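Local structure of dipeptide Epimerase (Enterococcus faecalis V583, 3JVA) at residues B[197-202]-B[216-221]; B[224-229]-B[235-240]. The protein belongs to the mandelate racemase/muconate lactonizing enzyme family of the enolase superfamily and carries a magnesium ion in its TIM-barrel-like domain. All coordinates share one frame; numbering follows the deposited sequence.

Contact 1: residues B[197-202]-B[216-221]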
loop_
_atom_site.group_PDB
_atom_site.type_symbol
_atom_site.label_atom_id
_atom_site.label_comp_id
_atom_site.label_asym_id
_atom_site.label_seq_id
_atom_site.Cartn_x
_atom_site.Cartn_y
_atom_site.Cartn_z
ATOM N N LYS B 197 -9.374 -5.482 -21.452
ATOM C CA LYS B 197 -8.912 -4.656 -22.559
ATOM C C LYS B 197 -9.819 -4.693 -23.788
ATOM O O LYS B 197 -9.930 -3.696 -24.507
ATOM C CB LYS B 197 -7.465 -5.013 -22.901
ATOM C CG LYS B 197 -6.524 -4.589 -21.770
ATOM C CD LYS B 197 -5.053 -4.730 -22.109
ATOM C CE LYS B 197 -4.212 -4.071 -21.018
ATOM N NZ LYS B 197 -2.750 -4.139 -21.278
ATOM N N ASP B 198 -10.475 -5.824 -24.023
ATOM C CA ASP B 198 -11.402 -5.927 -25.150
ATOM C C ASP B 198 -12.593 -5.025 -24.844
ATOM O O ASP B 198 -13.138 -4.372 -25.735
ATOM C CB ASP B 198 -11.902 -7.364 -25.324
ATOM C CG ASP B 198 -10.953 -8.223 -26.134
ATOM O OD1 ASP B 198 -9.947 -7.687 -26.648
ATOM O OD2 ASP B 198 -11.222 -9.434 -26.261
ATOM N N ALA B 199 -13.000 -5.009 -23.575
ATOM C CA ALA B 199 -14.132 -4.195 -23.139
ATOM C C ALA B 199 -13.895 -2.715 -23.412
ATOM O O ALA B 199 -14.782 -2.017 -23.898
ATOM C CB ALA B 199 -14.399 -4.414 -21.645
ATOM N N VAL B 200 -12.701 -2.229 -23.091
ATOM C CA VAL B 200 -12.387 -0.824 -23.325
ATOM C C VAL B 200 -12.532 -0.512 -24.811
ATOM O O VAL B 200 -13.090 0.514 -25.191
ATOM C CB VAL B 200 -10.949 -0.494 -22.863
ATOM C CG1 VAL B 200 -10.565 0.924 -23.282
ATOM C CG2 VAL B 200 -10.859 -0.635 -21.352
ATOM N N LYS B 201 -12.041 -1.423 -25.644
ATOM C CA LYS B 201 -12.100 -1.265 -27.096
ATOM C C LYS B 201 -13.548 -1.192 -27.578
ATOM O O LYS B 201 -13.935 -0.268 -28.297
ATOM C CB LYS B 201 -11.407 -2.456 -27.764
ATOM C CG LYS B 201 -10.936 -2.214 -29.192
ATOM C CD LYS B 201 -10.526 -3.526 -29.877
ATOM C CE LYS B 201 -9.725 -4.449 -28.951
ATOM N NZ LYS B 201 -8.526 -3.798 -28.349
ATOM N N ALA B 202 -14.348 -2.170 -27.163
ATOM C CA ALA B 202 -15.747 -2.240 -27.570
ATOM C C ALA B 202 -16.555 -1.043 -27.083
ATOM O O ALA B 202 -17.322 -0.452 -27.841
ATOM C CB ALA B 202 -16.376 -3.539 -27.060
ATOM N N GLN B 216 -22.052 -4.221 -16.502
ATOM C CA GLN B 216 -21.185 -5.391 -16.357
ATOM C C GLN B 216 -20.426 -5.839 -17.611
ATOM O O GLN B 216 -20.731 -6.876 -18.192
ATOM C CB GLN B 216 -22.035 -6.558 -15.841
ATOM C CG GLN B 216 -21.256 -7.718 -15.251
ATOM C CD GLN B 216 -20.596 -7.359 -13.940
ATOM O OE1 GLN B 216 -21.218 -6.748 -13.064
ATOM N NE2 GLN B 216 -19.332 -7.736 -13.791
ATOM N N PRO B 217 -19.400 -5.079 -18.020
ATOM C CA PRO B 217 -18.646 -5.461 -19.215
ATOM C C PRO B 217 -17.743 -6.693 -19.080
ATOM O O PRO B 217 -17.380 -7.303 -20.083
ATOM C CB PRO B 217 -17.868 -4.192 -19.548
ATOM C CG PRO B 217 -17.611 -3.595 -18.201
ATOM C CD PRO B 217 -18.943 -3.782 -17.492
ATOM N N VAL B 218 -17.383 -7.053 -17.851
ATOM C CA VAL B 218 -16.528 -8.219 -17.616
ATOM C C VAL B 218 -17.160 -9.212 -16.640
ATOM O O VAL B 218 -18.176 -8.913 -16.010
ATOM C CB VAL B 218 -15.143 -7.797 -17.065
ATOM C CG1 VAL B 218 -14.471 -6.845 -18.042
ATOM C CG2 VAL B 218 -15.295 -7.126 -15.694
ATOM N N LYS B 219 -16.557 -10.393 -16.527
ATOM C CA LYS B 219 -17.054 -11.431 -15.626
ATOM C C LYS B 219 -17.197 -10.897 -14.210
ATOM O O LYS B 219 -16.353 -10.138 -13.731
ATOM C CB LYS B 219 -16.129 -12.648 -15.644
ATOM C CG LYS B 219 -16.291 -13.493 -16.892
ATOM C CD LYS B 219 -15.439 -14.748 -16.842
ATOM C CE LYS B 219 -15.699 -15.622 -18.056
ATOM N NZ LYS B 219 -14.868 -16.858 -18.043
ATOM N N ARG B 220 -18.263 -11.319 -13.540
ATOM C CA ARG B 220 -18.577 -10.843 -12.199
ATOM C C ARG B 220 -17.487 -10.900 -11.134
ATOM O O ARG B 220 -17.419 -10.010 -10.284
ATOM C CB ARG B 220 -19.844 -11.540 -11.688
ATOM C CG ARG B 220 -19.765 -13.054 -11.550
ATOM C CD ARG B 220 -21.172 -13.619 -11.371
ATOM N NE ARG B 220 -21.204 -15.055 -11.096
ATOM C CZ ARG B 220 -20.987 -15.597 -9.900
ATOM N NH1 ARG B 220 -20.718 -14.825 -8.853
ATOM N NH2 ARG B 220 -21.052 -16.915 -9.750
ATOM N N ARG B 221 -16.635 -11.921 -11.178
ATOM C CA ARG B 221 -15.572 -12.064 -10.182
ATOM C C ARG B 221 -14.293 -11.286 -10.488
ATOM O O ARG B 221 -13.389 -11.222 -9.656
ATOM C CB ARG B 221 -15.220 -13.548 -9.994
ATOM C CG ARG B 221 -16.321 -14.394 -9.363
ATOM C CD ARG B 221 -16.633 -13.951 -7.938
ATOM N NE ARG B 221 -15.559 -14.255 -6.990
ATOM C CZ ARG B 221 -15.263 -15.475 -6.549
ATOM N NH1 ARG B 221 -15.956 -16.528 -6.967
ATOM N NH2 ARG B 221 -14.278 -15.643 -5.676
#

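Contact 2: residues B[224-229]-B[235-240]. With MG (magnesium ion), chain O.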
loop_
_atom_site.group_PDB
_atom_site.type_symbol
_atom_site.label_atom_id
_atom_site.label_comp_id
_atom_site.label_asym_id
_atom_site.label_seq_id
_atom_site.Cartn_x
_atom_site.Cartn_y
_atom_site.Cartn_z
ATOM N N GLU B 224 -10.847 -6.409 -10.403
ATOM C CA GLU B 224 -9.705 -5.617 -10.852
ATOM C C GLU B 224 -9.937 -5.196 -12.299
ATOM O O GLU B 224 -9.685 -4.053 -12.670
ATOM C CB GLU B 224 -8.415 -6.437 -10.758
ATOM C CG GLU B 224 -7.909 -6.655 -9.341
ATOM C CD GLU B 224 -6.911 -7.799 -9.247
ATOM O OE1 GLU B 224 -5.910 -7.797 -10.001
ATOM O OE2 GLU B 224 -7.130 -8.706 -8.414
ATOM N N GLY B 225 -10.422 -6.134 -13.107
ATOM C CA GLY B 225 -10.690 -5.853 -14.507
ATOM C C GLY B 225 -11.850 -4.889 -14.674
ATOM O O GLY B 225 -11.828 -4.019 -15.544
ATOM N N LEU B 226 -12.874 -5.046 -13.843
ATOM C CA LEU B 226 -14.032 -4.164 -13.903
ATOM C C LEU B 226 -13.569 -2.752 -13.555
ATOM O O LEU B 226 -13.988 -1.773 -14.174
ATOM C CB LEU B 226 -15.103 -4.644 -12.920
ATOM C CG LEU B 226 -16.430 -3.883 -12.864
ATOM C CD1 LEU B 226 -17.056 -3.814 -14.249
ATOM C CD2 LEU B 226 -17.363 -4.591 -11.889
ATOM N N LYS B 227 -12.681 -2.662 -12.567
ATOM C CA LYS B 227 -12.115 -1.395 -12.124
ATOM C C LYS B 227 -11.294 -0.771 -13.260
ATOM O O LYS B 227 -11.334 0.437 -13.481
ATOM C CB LYS B 227 -11.222 -1.648 -10.901
ATOM C CG LYS B 227 -10.321 -0.499 -10.469
ATOM C CD LYS B 227 -11.094 0.654 -9.877
ATOM C CE LYS B 227 -10.210 1.470 -8.940
ATOM N NZ LYS B 227 -8.960 1.941 -9.601
ATOM N N TYR B 228 -10.557 -1.614 -13.978
ATOM C CA TYR B 228 -9.731 -1.162 -15.095
ATOM C C TYR B 228 -10.605 -0.505 -16.158
ATOM O O TYR B 228 -10.313 0.591 -16.626
ATOM C CB TYR B 228 -8.982 -2.352 -15.708
ATOM C CG TYR B 228 -8.185 -1.997 -16.949
ATOM C CD1 TYR B 228 -6.986 -1.292 -16.856
ATOM C CD2 TYR B 228 -8.643 -2.357 -18.217
ATOM C CE1 TYR B 228 -6.256 -0.951 -18.003
ATOM C CE2 TYR B 228 -7.919 -2.021 -19.371
ATOM C CZ TYR B 228 -6.728 -1.321 -19.253
ATOM O OH TYR B 228 -6.002 -0.996 -20.380
ATOM N N VAL B 229 -11.680 -1.182 -16.544
ATOM C CA VAL B 229 -12.581 -0.633 -17.551
ATOM C C VAL B 229 -13.125 0.724 -17.118
ATOM O O VAL B 229 -13.042 1.707 -17.852
ATOM C CB VAL B 229 -13.766 -1.580 -17.811
ATOM C CG1 VAL B 229 -14.701 -0.971 -18.848
ATOM C CG2 VAL B 229 -13.253 -2.924 -18.283
ATOM N N THR B 235 -17.371 6.484 -20.582
ATOM C CA THR B 235 -18.724 5.970 -20.405
ATOM C C THR B 235 -18.960 5.442 -18.996
ATOM O O THR B 235 -18.100 4.774 -18.420
ATOM C CB THR B 235 -19.026 4.839 -21.413
ATOM O OG1 THR B 235 -18.951 5.357 -22.748
ATOM C CG2 THR B 235 -20.417 4.276 -21.181
ATOM N N THR B 236 -20.130 5.759 -18.449
ATOM C CA THR B 236 -20.520 5.305 -17.114
ATOM C C THR B 236 -20.570 3.778 -17.094
ATOM O O THR B 236 -21.224 3.162 -17.933
ATOM C CB THR B 236 -21.914 5.851 -16.740
ATOM O OG1 THR B 236 -21.851 7.279 -16.627
ATOM C CG2 THR B 236 -22.400 5.243 -15.424
ATOM N N ILE B 237 -19.877 3.172 -16.132
ATOM C CA ILE B 237 -19.848 1.718 -16.004
ATOM C C ILE B 237 -20.646 1.300 -14.774
ATOM O O ILE B 237 -20.452 1.847 -13.687
ATOM C CB ILE B 237 -18.409 1.191 -15.851
ATOM C CG1 ILE B 237 -17.589 1.552 -17.095
ATOM C CG2 ILE B 237 -18.425 -0.316 -15.662
ATOM C CD1 ILE B 237 -18.147 0.966 -18.378
ATOM N N MET B 238 -21.536 0.332 -14.955
ATOM C CA MET B 238 -22.382 -0.149 -13.870
ATOM C C MET B 238 -22.168 -1.622 -13.570
ATOM O O MET B 238 -22.057 -2.449 -14.477
ATOM C CB MET B 238 -23.859 0.092 -14.223
ATOM C CG MET B 238 -24.866 -0.543 -13.271
ATOM S SD MET B 238 -26.571 -0.068 -13.703
ATOM C CE MET B 238 -26.684 -0.656 -15.337
ATOM N N ALA B 239 -22.098 -1.949 -12.287
ATOM C CA ALA B 239 -21.935 -3.336 -11.886
ATOM C C ALA B 239 -23.322 -3.950 -11.715
ATOM O O ALA B 239 -24.222 -3.317 -11.174
ATOM C CB ALA B 239 -21.166 -3.423 -10.563
ATOM N N ASP B 240 -23.498 -5.169 -12.206
ATOM C CA ASP B 240 -24.761 -5.880 -12.046
ATOM C C ASP B 240 -24.422 -7.191 -11.337
ATOM O O ASP B 240 -24.483 -7.265 -10.111
ATOM C CB ASP B 240 -25.430 -6.169 -13.395
ATOM C CG ASP B 240 -26.791 -6.862 -13.243
ATOM O OD1 ASP B 240 -27.114 -7.327 -12.131
ATOM O OD2 ASP B 240 -27.541 -6.951 -14.235
HETATM MG MG MG O . -27.534 -6.606 -16.245
HETATM O O HOH W 1 -27.907 -8.601 -16.554
HETATM O O HOH W 2 -29.681 -6.523 -16.199
HETATM O O HOH W 3 -25.520 -7.051 -16.443
#

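Contact 1: residues B[197-202]-B[216-221]
In the TIM-barrel-like domain, the loop that leaves strand 213-215 for helix 223-232 runs past the preceding barrel helix, 196-206, and Ala199 of that helix meets Pro217 and Val218 of the loop. The touch is small and entirely apolar, with 73 Å² buried in all. Ala199 presents its one methyl: CB lies 4.1 Å from CB of Pro217, so the proline is met at the ring carbon next to CA and not at the far corner of the ring. The same methyl reaches, more loosely, one branch of the neighbouring valine, with Ala199 CB 4.3 Å from Val218 CG1. A single alanine thus faces two consecutive loop residues, and the helix backbone can come close, with the CA atoms of Ala199 and Pro217 6.1 Å apart. The loop has its own internal tie. Gln216 swings CG anti to its N (chi1 -163°) and then bends at the next bond (chi2 69°), which brings the carboxamide back alongside the loop backbone. Its NE2 gives a nearly straight bond of 2.8 Å to Val218 O (171° at the hydrogen); the acceptor lies in the plane of the amide, while the donor stands tilted from that of the carbonyl. NE2 also bonds Ser242 OG, which helps fix the rotation of the amide. The nearest side-chain atom of Pro217 is about 9 Å from the magnesium ion. Around the contact, Val218 also packs on Leu226 of helix 223-232, Val200 leans on Tyr228 of that helix, and Lys197 forms a salt bridge with Asp259 of a neighbouring subunit.

Contact 2: residues B[224-229]-B[235-240]
Leu226 extends from helix 223-232 with CG anti to its N (chi1 -178°), which brings the branch point nearer strand 236-239, where its two methyls meet Ile237 and Ala239. Ile237 branches at CB, and its chi1 of -61°, with CG1 beside the backbone N and CG2 anti to it, gives CG2 to Leu226 and sends CG1, with CD1 at its end, to Val229. CG2 meets CD1 of Leu226 at 4.0 Å, the two side chains sliding past each other in opposite directions. At the other branch, Ile237 CD1 comes to 4.0 Å from Val229 CG1, and these two side chains cross at about a right angle. Leu226 uses its second methyl as well, with CD2 4.2 Å from Ala239 CB. The helix and strand segments run nearly antiparallel, at 158°, with their axes 9.5 Å apart, as befits the return of a beta-alpha-beta crossover.

Just past the C-terminal end of the strand comes Asp240, whose OD2 binds the magnesium ion at 2.0 Å. The carboxylate is monodentate; three waters, Asp189 and Glu215 complete the six ligands, and OD1 forms a salt bridge with Lys267. The unit comprises strand 213-215, helix 223-232 and strand 236-239; Val229 reaches on to Ile203 of helix 196-206, and Met238, on the other side of its strand, packs against strands 213-215 and 260-263.

Both contacts are buried in the barrel domain, their centres 7 Å apart, and both are purely apolar across the interface, but contact 2 buries more than twice the area of contact 1 (170 against 73 Å²). Contact 1 sets a helix against a loop; contact 2 sets the next helix against its following strand. The polar link between them lies at the metal end, where Gln216 of contact 1 joins the strand of contact 2: Gln216 N lies 2.7 Å from Met238 O, and its OE1 2.9 Å from Asp240 N, both probable hydrogen bonds. The Gln216 side chain therefore probably helps position Asp240, a magnesium ligand. Elsewhere Lys197 and Tyr228 pack together, near a neighbouring subunit.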